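TRAP dicarboxylate ABC transporter, substrate-binding protein (Roseobacter denitrificans, PDB 4OVQ) binds beta-D-glucuronate and, as a periplasmic solute-binding protein, probably hands it to a TRAP-type membrane transporter. Local coordinates at residues 144-149 and 167-172; 188-193 and 215-220; 44-49 and 57-62. One frame throughout, in Å; residues are numbered along the deposited sequence.

Contact 1 (144-149 and 167-172); sequences GARSFY and RVMNNE. With BDP (beta-D-glucopyranuronic acid), chain C.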
# COMPACT_ATOMS: atom_id res chain seq x y z
N GLY A 144 6.22 0.94 4.19
CA GLY A 144 7.35 1.77 3.88
C GLY A 144 7.11 2.82 2.82
O GLY A 144 5.99 3.27 2.61
N ALA A 145 8.21 3.29 2.23
CA ALA A 145 8.16 4.17 1.07
C ALA A 145 8.43 3.40 -0.22
O ALA A 145 9.27 2.50 -0.26
CB ALA A 145 9.17 5.28 1.20
N ARG A 146 7.72 3.80 -1.27
CA ARG A 146 7.88 3.26 -2.61
C ARG A 146 8.87 4.10 -3.43
O ARG A 146 8.78 5.33 -3.42
CB ARG A 146 6.51 3.22 -3.33
CG ARG A 146 5.44 2.49 -2.57
CD ARG A 146 4.08 2.59 -3.24
NE ARG A 146 3.98 1.94 -4.53
CZ ARG A 146 3.44 0.73 -4.73
NH1 ARG A 146 3.07 -0.02 -3.70
NH2 ARG A 146 3.38 0.26 -5.94
N SER A 147 9.77 3.43 -4.12
CA SER A 147 10.76 4.06 -4.99
C SER A 147 10.86 3.36 -6.34
O SER A 147 10.49 2.19 -6.47
CB SER A 147 12.14 4.02 -4.34
OG SER A 147 12.18 4.83 -3.18
N PHE A 148 11.39 4.08 -7.33
CA PHE A 148 11.47 3.58 -8.69
C PHE A 148 12.52 2.50 -8.86
O PHE A 148 13.61 2.55 -8.27
CB PHE A 148 11.81 4.71 -9.68
CG PHE A 148 10.73 5.73 -9.83
CD1 PHE A 148 9.52 5.39 -10.40
CD2 PHE A 148 10.94 7.06 -9.45
CE1 PHE A 148 8.53 6.35 -10.55
CE2 PHE A 148 9.96 7.99 -9.61
CZ PHE A 148 8.74 7.63 -10.15
N TYR A 149 12.23 1.55 -9.73
CA TYR A 149 13.25 0.63 -10.19
C TYR A 149 13.08 0.32 -11.68
O TYR A 149 11.96 0.30 -12.19
CB TYR A 149 13.28 -0.65 -9.37
CG TYR A 149 11.96 -1.36 -9.08
CD1 TYR A 149 11.47 -2.34 -9.91
CD2 TYR A 149 11.28 -1.13 -7.89
CE1 TYR A 149 10.32 -3.04 -9.61
CE2 TYR A 149 10.11 -1.81 -7.57
CZ TYR A 149 9.64 -2.77 -8.44
OH TYR A 149 8.48 -3.46 -8.10
N ARG A 167 5.17 0.81 -14.73
CA ARG A 167 3.99 0.20 -14.17
C ARG A 167 3.64 0.88 -12.86
O ARG A 167 4.52 1.19 -12.04
CB ARG A 167 4.21 -1.29 -13.91
CG ARG A 167 2.99 -2.03 -13.29
CD ARG A 167 3.02 -1.98 -11.77
NE ARG A 167 1.86 -2.59 -11.13
CZ ARG A 167 1.73 -2.71 -9.82
NH1 ARG A 167 2.70 -2.27 -9.03
NH2 ARG A 167 0.64 -3.28 -9.31
N VAL A 168 2.34 1.07 -12.70
CA VAL A 168 1.77 1.57 -11.45
C VAL A 168 0.56 0.77 -11.05
O VAL A 168 0.01 -0.00 -11.84
CB VAL A 168 1.35 3.06 -11.55
CG1 VAL A 168 2.58 3.95 -11.66
CG2 VAL A 168 0.44 3.30 -12.74
N MSE A 169 0.13 0.94 -9.80
CA MSE A 169 -1.14 0.38 -9.36
C MSE A 169 -2.31 1.06 -10.02
O MSE A 169 -2.14 2.10 -10.64
CB MSE A 169 -1.27 0.51 -7.85
CG MSE A 169 -0.24 -0.32 -7.05
SE MSE A 169 -0.49 -0.36 -5.13
CE MSE A 169 0.12 1.46 -4.70
N ASN A 170 -3.49 0.44 -9.87
CA ASN A 170 -4.72 0.93 -10.49
C ASN A 170 -5.36 2.13 -9.76
O ASN A 170 -6.32 1.97 -9.01
CB ASN A 170 -5.69 -0.24 -10.58
CG ASN A 170 -5.15 -1.37 -11.44
OD1 ASN A 170 -5.20 -1.31 -12.67
ND2 ASN A 170 -4.63 -2.40 -10.81
N ASN A 171 -4.81 3.31 -9.99
CA ASN A 171 -5.29 4.56 -9.40
C ASN A 171 -4.81 5.70 -10.28
O ASN A 171 -3.61 5.82 -10.55
CB ASN A 171 -4.79 4.69 -7.93
CG ASN A 171 -5.34 5.93 -7.21
OD1 ASN A 171 -5.68 6.94 -7.84
ND2 ASN A 171 -5.44 5.85 -5.89
N GLU A 172 -5.73 6.52 -10.78
CA GLU A 172 -5.35 7.57 -11.73
C GLU A 172 -4.40 8.61 -11.14
O GLU A 172 -3.73 9.34 -11.88
CB GLU A 172 -6.60 8.25 -12.32
CG GLU A 172 -7.15 7.51 -13.55
CD GLU A 172 -6.38 7.81 -14.84
OE1 GLU A 172 -6.22 9.00 -15.20
OE2 GLU A 172 -5.94 6.83 -15.50
C1 BDP C . 2.90 -3.48 -2.35
C2 BDP C . 1.63 -3.62 -1.55
C3 BDP C . 0.77 -4.56 -2.27
C4 BDP C . 0.48 -4.05 -3.64
C5 BDP C . 1.76 -3.83 -4.40
C6 BDP C . 1.53 -3.25 -5.81
O2 BDP C . 2.04 -4.22 -0.27
O3 BDP C . -0.51 -4.54 -1.54
O4 BDP C . -0.39 -5.03 -4.37
O5 BDP C . 2.63 -2.96 -3.69
O6A BDP C . 0.51 -3.62 -6.47
O1 BDP C . 3.81 -2.58 -1.78
O6B BDP C . 2.49 -2.56 -6.25
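Arg146 and Met169, a selenomethionine here, meet where the terminal methyl CE of Met169 rests over the centre of the Arg146 guanidinium, 3.4 Å from CZ. The methionine gets there by a late bend: its chain runs straight through chi2, then turns at chi3 (-74°), bringing CE over the flat group while SE lies beside the sugar carboxylate. Arg146 also bends at chi3 (66°), which turns the edge of its guanidinium to beta-D-glucopyranuronic acid. From that edge Arg146 NH1 donates to the ring oxygen O5 of the sugar at 3.0 Å and Arg146 NH2 to its carboxylate oxygen O6B at 3.0 Å, while NE forms a salt bridge with Glu206. Arg167 makes its turn earlier, at chi2 (-89°), and is extended beyond it. Arg167 NH1 and NH2 grip the carboxylate side by side and almost straight, NH1 to O6B at 2.8 Å and NH2 to O6A at 2.9 Å. O6B thus takes a bond from each arginine, and the shared anion probably offsets the charges brought together where Arg146 NH2 lies 4.1 Å from Arg167 NH1. The two-pronged clasp of Arg167 on a substrate carboxylate is the hallmark of the ligand site in TRAP solute-binding proteins.

Contact 2 (188-193 and 215-220); sequences MAFAEV and TGHFEV. With BDP (beta-D-glucopyranuronic acid), chain C.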
# COMPACT_ATOMS: atom_id res chain seq x y z
N MSE A 188 -1.32 -1.92 -13.94
CA MSE A 188 -1.27 -3.35 -14.15
C MSE A 188 -1.31 -4.06 -12.81
O MSE A 188 -0.75 -3.58 -11.82
CB MSE A 188 0.06 -3.67 -14.87
CG MSE A 188 0.29 -5.07 -15.18
SE MSE A 188 2.08 -5.37 -15.95
CE MSE A 188 2.12 -4.11 -17.22
N ALA A 189 -1.93 -5.23 -12.79
CA ALA A 189 -1.96 -6.08 -11.63
C ALA A 189 -0.55 -6.43 -11.17
O ALA A 189 0.30 -6.74 -11.98
CB ALA A 189 -2.74 -7.34 -11.96
N PHE A 190 -0.33 -6.42 -9.87
CA PHE A 190 0.95 -6.70 -9.26
C PHE A 190 1.52 -8.02 -9.75
O PHE A 190 2.72 -8.12 -9.98
CB PHE A 190 0.75 -6.72 -7.75
CG PHE A 190 2.01 -6.68 -6.93
CD1 PHE A 190 3.06 -5.83 -7.23
CD2 PHE A 190 2.12 -7.51 -5.81
CE1 PHE A 190 4.19 -5.79 -6.38
CE2 PHE A 190 3.26 -7.47 -5.00
CZ PHE A 190 4.27 -6.63 -5.31
N ALA A 191 0.66 -9.03 -9.88
CA ALA A 191 1.09 -10.38 -10.22
C ALA A 191 1.77 -10.43 -11.59
O ALA A 191 2.63 -11.30 -11.82
CB ALA A 191 -0.11 -11.34 -10.22
N GLU A 192 1.40 -9.49 -12.46
CA GLU A 192 1.82 -9.52 -13.88
C GLU A 192 3.09 -8.70 -14.13
O GLU A 192 3.67 -8.73 -15.20
CB GLU A 192 0.68 -9.05 -14.75
CG GLU A 192 -0.39 -10.10 -14.83
CD GLU A 192 -1.44 -9.79 -15.83
OE1 GLU A 192 -1.68 -8.59 -16.04
OE2 GLU A 192 -2.05 -10.74 -16.39
N VAL A 193 3.56 -8.02 -13.10
CA VAL A 193 4.71 -7.12 -13.25
C VAL A 193 6.05 -7.84 -13.59
O VAL A 193 6.80 -7.36 -14.45
CB VAL A 193 4.86 -6.22 -12.02
CG1 VAL A 193 6.08 -5.28 -12.22
CG2 VAL A 193 3.55 -5.43 -11.78
N THR A 215 9.12 -10.44 -5.03
CA THR A 215 8.46 -10.74 -6.30
C THR A 215 9.45 -11.16 -7.37
O THR A 215 9.05 -11.60 -8.46
CB THR A 215 7.78 -9.49 -6.85
OG1 THR A 215 8.78 -8.46 -6.97
CG2 THR A 215 6.59 -9.05 -5.96
N GLY A 216 10.72 -10.94 -7.07
CA GLY A 216 11.79 -11.20 -8.03
C GLY A 216 12.06 -10.03 -8.96
O GLY A 216 12.93 -10.12 -9.84
N HIS A 217 11.37 -8.91 -8.77
CA HIS A 217 11.53 -7.81 -9.70
C HIS A 217 12.99 -7.37 -9.78
O HIS A 217 13.47 -6.96 -10.84
CB HIS A 217 10.66 -6.60 -9.32
CG HIS A 217 9.19 -6.83 -9.43
ND1 HIS A 217 8.26 -5.94 -8.95
CD2 HIS A 217 8.49 -7.86 -9.96
CE1 HIS A 217 7.05 -6.43 -9.15
NE2 HIS A 217 7.16 -7.59 -9.76
N PHE A 218 13.72 -7.47 -8.68
CA PHE A 218 15.10 -7.00 -8.67
C PHE A 218 15.96 -7.78 -9.68
O PHE A 218 16.94 -7.24 -10.15
CB PHE A 218 15.67 -7.07 -7.25
CG PHE A 218 16.04 -8.45 -6.81
CD1 PHE A 218 15.10 -9.31 -6.28
CD2 PHE A 218 17.35 -8.89 -6.90
CE1 PHE A 218 15.46 -10.58 -5.85
CE2 PHE A 218 17.71 -10.13 -6.49
CZ PHE A 218 16.79 -10.99 -5.97
N GLU A 219 15.59 -9.02 -9.99
CA GLU A 219 16.35 -9.85 -10.96
C GLU A 219 16.18 -9.39 -12.39
O GLU A 219 17.00 -9.69 -13.26
CB GLU A 219 15.92 -11.32 -10.90
CG GLU A 219 16.24 -12.04 -9.59
CD GLU A 219 17.72 -12.37 -9.43
OE1 GLU A 219 18.50 -11.96 -10.32
OE2 GLU A 219 18.10 -13.03 -8.44
N VAL A 220 15.10 -8.66 -12.64
CA VAL A 220 14.75 -8.22 -13.98
C VAL A 220 14.68 -6.70 -14.12
O VAL A 220 14.32 -6.20 -15.18
CB VAL A 220 13.41 -8.84 -14.46
CG1 VAL A 220 13.55 -10.34 -14.69
CG2 VAL A 220 12.26 -8.59 -13.48
C1 BDP C . 2.90 -3.48 -2.35
C2 BDP C . 1.63 -3.62 -1.55
C3 BDP C . 0.77 -4.56 -2.27
C4 BDP C . 0.48 -4.05 -3.64
C5 BDP C . 1.76 -3.83 -4.40
C6 BDP C . 1.53 -3.25 -5.81
O2 BDP C . 2.04 -4.22 -0.27
O3 BDP C . -0.51 -4.54 -1.54
O4 BDP C . -0.39 -5.03 -4.37
O5 BDP C . 2.63 -2.96 -3.69
O6A BDP C . 0.51 -3.62 -6.47
O1 BDP C . 3.81 -2.58 -1.78
O6B BDP C . 2.49 -2.56 -6.25
O HOH W 1 5.09 -9.42 -10.26
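The imidazole of His217 is sandwiched between an aliphatic group of Val193 and a hydroxyl of its own segment. Val193 CG1 makes a CH-pi contact on one face, 3.8 Å from the ring centroid, and on the opposite face Thr215 OG1 sits 2.9 Å above the plane, over the centre. An ST turn holds Thr215 OG1 there: it accepts from His217 N at 3.2 Å and also bonds to Ser211 O. Both ring nitrogens of His217 have partners: ND1 pairs with Tyr149 OH, and NE2 lies 2.8 Å from a water in the ring plane. That water donates to Phe190 O at 2.7 Å, bridging two segments that share no direct hydrogen bond. Phe190 supplies the aromatic platform familiar from carbohydrate-binding sites: beta-D-glucopyranuronic acid lies over one ring face, with its C5 above the centre and its C6 3.3 Å from Phe190 CD1. With CG anti to the backbone N (chi1 -167°), the ring is thrown out between the sugar and segment 215-220. At the far end Phe190 CZ touches Thr215 CG2 at 3.4 Å, side chains crossing at about a right angle, and Phe190 CE1 lies near His217 CE1, the ring planes at 81°.

Contact 3 (44-49 and 57-62); sequences KFAELL and YTLQMF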
# COMPACT_ATOMS: atom_id res chain seq x y z
N LYS A 44 -1.06 -14.18 12.25
CA LYS A 44 -1.18 -13.83 13.66
C LYS A 44 -2.56 -13.24 14.00
O LYS A 44 -3.14 -13.53 15.07
CB LYS A 44 -0.05 -12.90 14.08
CG LYS A 44 -0.01 -12.62 15.61
CD LYS A 44 0.18 -13.89 16.48
CE LYS A 44 1.42 -14.68 16.09
NZ LYS A 44 1.78 -15.77 17.10
N PHE A 45 -3.08 -12.40 13.11
CA PHE A 45 -4.42 -11.88 13.25
C PHE A 45 -5.41 -13.03 13.32
O PHE A 45 -6.26 -13.08 14.22
CB PHE A 45 -4.74 -10.92 12.12
CG PHE A 45 -6.20 -10.47 12.09
CD1 PHE A 45 -6.79 -9.83 13.20
CD2 PHE A 45 -6.96 -10.66 10.95
CE1 PHE A 45 -8.11 -9.39 13.15
CE2 PHE A 45 -8.29 -10.21 10.88
CZ PHE A 45 -8.88 -9.57 11.98
N ALA A 46 -5.28 -14.00 12.42
CA ALA A 46 -6.20 -15.14 12.44
C ALA A 46 -6.06 -15.93 13.75
O ALA A 46 -7.04 -16.28 14.36
CB ALA A 46 -5.97 -16.03 11.22
N GLU A 47 -4.84 -16.16 14.19
CA GLU A 47 -4.60 -16.86 15.45
C GLU A 47 -5.20 -16.11 16.65
O GLU A 47 -5.93 -16.69 17.45
CB GLU A 47 -3.12 -17.02 15.66
CG GLU A 47 -2.84 -17.78 16.92
CD GLU A 47 -1.37 -17.94 17.16
OE1 GLU A 47 -0.58 -17.16 16.61
OE2 GLU A 47 -0.97 -18.85 17.89
N LEU A 48 -4.96 -14.81 16.68
CA LEU A 48 -5.47 -13.99 17.79
C LEU A 48 -6.99 -13.85 17.77
O LEU A 48 -7.61 -13.80 18.83
CB LEU A 48 -4.84 -12.61 17.79
CG LEU A 48 -3.37 -12.58 18.21
CD1 LEU A 48 -2.76 -11.22 17.99
CD2 LEU A 48 -3.21 -13.08 19.68
N LEU A 49 -7.60 -13.79 16.59
CA LEU A 49 -9.05 -13.82 16.48
C LEU A 49 -9.63 -15.07 17.15
O LEU A 49 -10.53 -14.99 17.98
CB LEU A 49 -9.47 -13.77 15.01
CG LEU A 49 -10.95 -13.93 14.75
CD1 LEU A 49 -11.67 -12.64 15.22
CD2 LEU A 49 -11.18 -14.19 13.29
N TYR A 57 -15.08 -17.24 16.44
CA TYR A 57 -14.77 -16.74 15.11
C TYR A 57 -13.37 -17.21 14.67
O TYR A 57 -12.41 -17.09 15.42
CB TYR A 57 -14.88 -15.21 15.05
CG TYR A 57 -16.30 -14.72 15.30
CD1 TYR A 57 -16.74 -14.49 16.58
CD2 TYR A 57 -17.19 -14.52 14.25
CE1 TYR A 57 -18.03 -14.07 16.84
CE2 TYR A 57 -18.49 -14.10 14.50
CZ TYR A 57 -18.89 -13.86 15.79
OH TYR A 57 -20.18 -13.45 16.08
N THR A 58 -13.27 -17.74 13.45
CA THR A 58 -11.99 -18.13 12.89
C THR A 58 -11.80 -17.53 11.50
O THR A 58 -12.76 -17.06 10.88
CB THR A 58 -11.85 -19.64 12.79
OG1 THR A 58 -12.75 -20.15 11.80
CG2 THR A 58 -12.15 -20.27 14.12
N LEU A 59 -10.57 -17.58 11.02
CA LEU A 59 -10.20 -16.96 9.75
C LEU A 59 -9.22 -17.84 9.00
O LEU A 59 -8.17 -18.20 9.53
CB LEU A 59 -9.57 -15.60 10.01
CG LEU A 59 -8.96 -14.83 8.83
CD1 LEU A 59 -10.01 -14.50 7.78
CD2 LEU A 59 -8.40 -13.53 9.41
N GLN A 60 -9.58 -18.18 7.76
CA GLN A 60 -8.68 -18.84 6.85
C GLN A 60 -8.09 -17.84 5.84
O GLN A 60 -8.82 -17.25 5.02
CB GLN A 60 -9.44 -19.96 6.10
CG GLN A 60 -8.57 -20.86 5.24
CD GLN A 60 -9.35 -22.04 4.69
OE1 GLN A 60 -10.51 -22.24 5.04
NE2 GLN A 60 -8.71 -22.82 3.82
N MSE A 61 -6.77 -17.67 5.89
CA MSE A 61 -6.07 -16.82 4.94
C MSE A 61 -5.74 -17.53 3.63
O MSE A 61 -5.35 -18.70 3.62
CB MSE A 61 -4.76 -16.31 5.54
CG MSE A 61 -4.93 -15.37 6.75
SE MSE A 61 -6.00 -13.78 6.40
CE MSE A 61 -5.03 -13.19 4.79
N PHE A 62 -5.91 -16.78 2.54
CA PHE A 62 -5.38 -17.14 1.25
C PHE A 62 -4.34 -16.10 0.88
O PHE A 62 -4.68 -14.97 0.45
CB PHE A 62 -6.53 -17.18 0.23
CG PHE A 62 -7.57 -18.22 0.56
CD1 PHE A 62 -8.50 -18.00 1.55
CD2 PHE A 62 -7.60 -19.43 -0.11
CE1 PHE A 62 -9.45 -18.94 1.88
CE2 PHE A 62 -8.54 -20.38 0.21
CZ PHE A 62 -9.46 -20.14 1.20
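Leu59 of strand 58-62 points its side chain at helix 44-49 and meets three of its residues in turn. The CB of Leu59 lies 3.8 Å from Ala46 CB and 3.9 Å from Leu49 CD2, in the notch between these two helix positions. One atom further out, CG still borders the Ala46 methyl. A chi1 of 173° swings the chain away from its own backbone N and across to the helix, where Leu59 CD2 lies 3.6 Å from both Phe45 CD2 and Phe45 CE2, the leucine chain roughly perpendicular to the phenylalanine. The small Ala46 lets backbone approach backbone here: its CB also lies 3.5 Å from Leu59 O. Leu49, one turn on, works along the start of the strand. Leu49 CG packs 3.5 Å from Tyr57 O, Leu49 CD1 touches Tyr57 CB, and Leu49 CD2 reaches Thr58 C at 3.8 Å. Were Leu49 cut back to an alanine, the strand backbone at Tyr57 and Thr58 would probably border a gap, and Leu59 CB would lose one of its two helix neighbours. No hydrogen bond joins the segments; the polar pair Lys44 and Glu47 forms its salt bridge within the helix, Glu47 pointing away from the strand. The short axes run nearly antiparallel, at 162°, and come within 7.1 Å of each other. This is the return half of a beta-alpha-beta crossover: strand 25-29, helix 37-52, then strand 58-62, which lies at an edge of the five-stranded sheet and hydrogen-bonds to 25-29. Trp26 of that inner strand touches both Leu49 and Leu59, while the long helix 248-282 packs on the helix through Ala257 and Ser261 against Phe45 and Val254 against Leu49.

How the contacts relate
From the N terminus the three contacts follow in series, none nested in or crossing another. Contact 3 comes first and closes the short turn from helix 37-52 into strand 58-62, packing the helix on the edge strand of the five-stranded sheet. Contact 1 then spans the loop that links strand 146-150 of the four-stranded sheet to strand 165-168 of the small two-stranded one. Contact 2 closes a longer excursion through helix 193-199, strand 204-207 and helix 209-214, joining the loop after strand 184-187 to helix 217-220. Contacts 1 and 2 share the glucuronate; Arg167 NE also bonds to Met188 O. Contact 3 stays remote, its nearest atoms about 12 Å from contact 2.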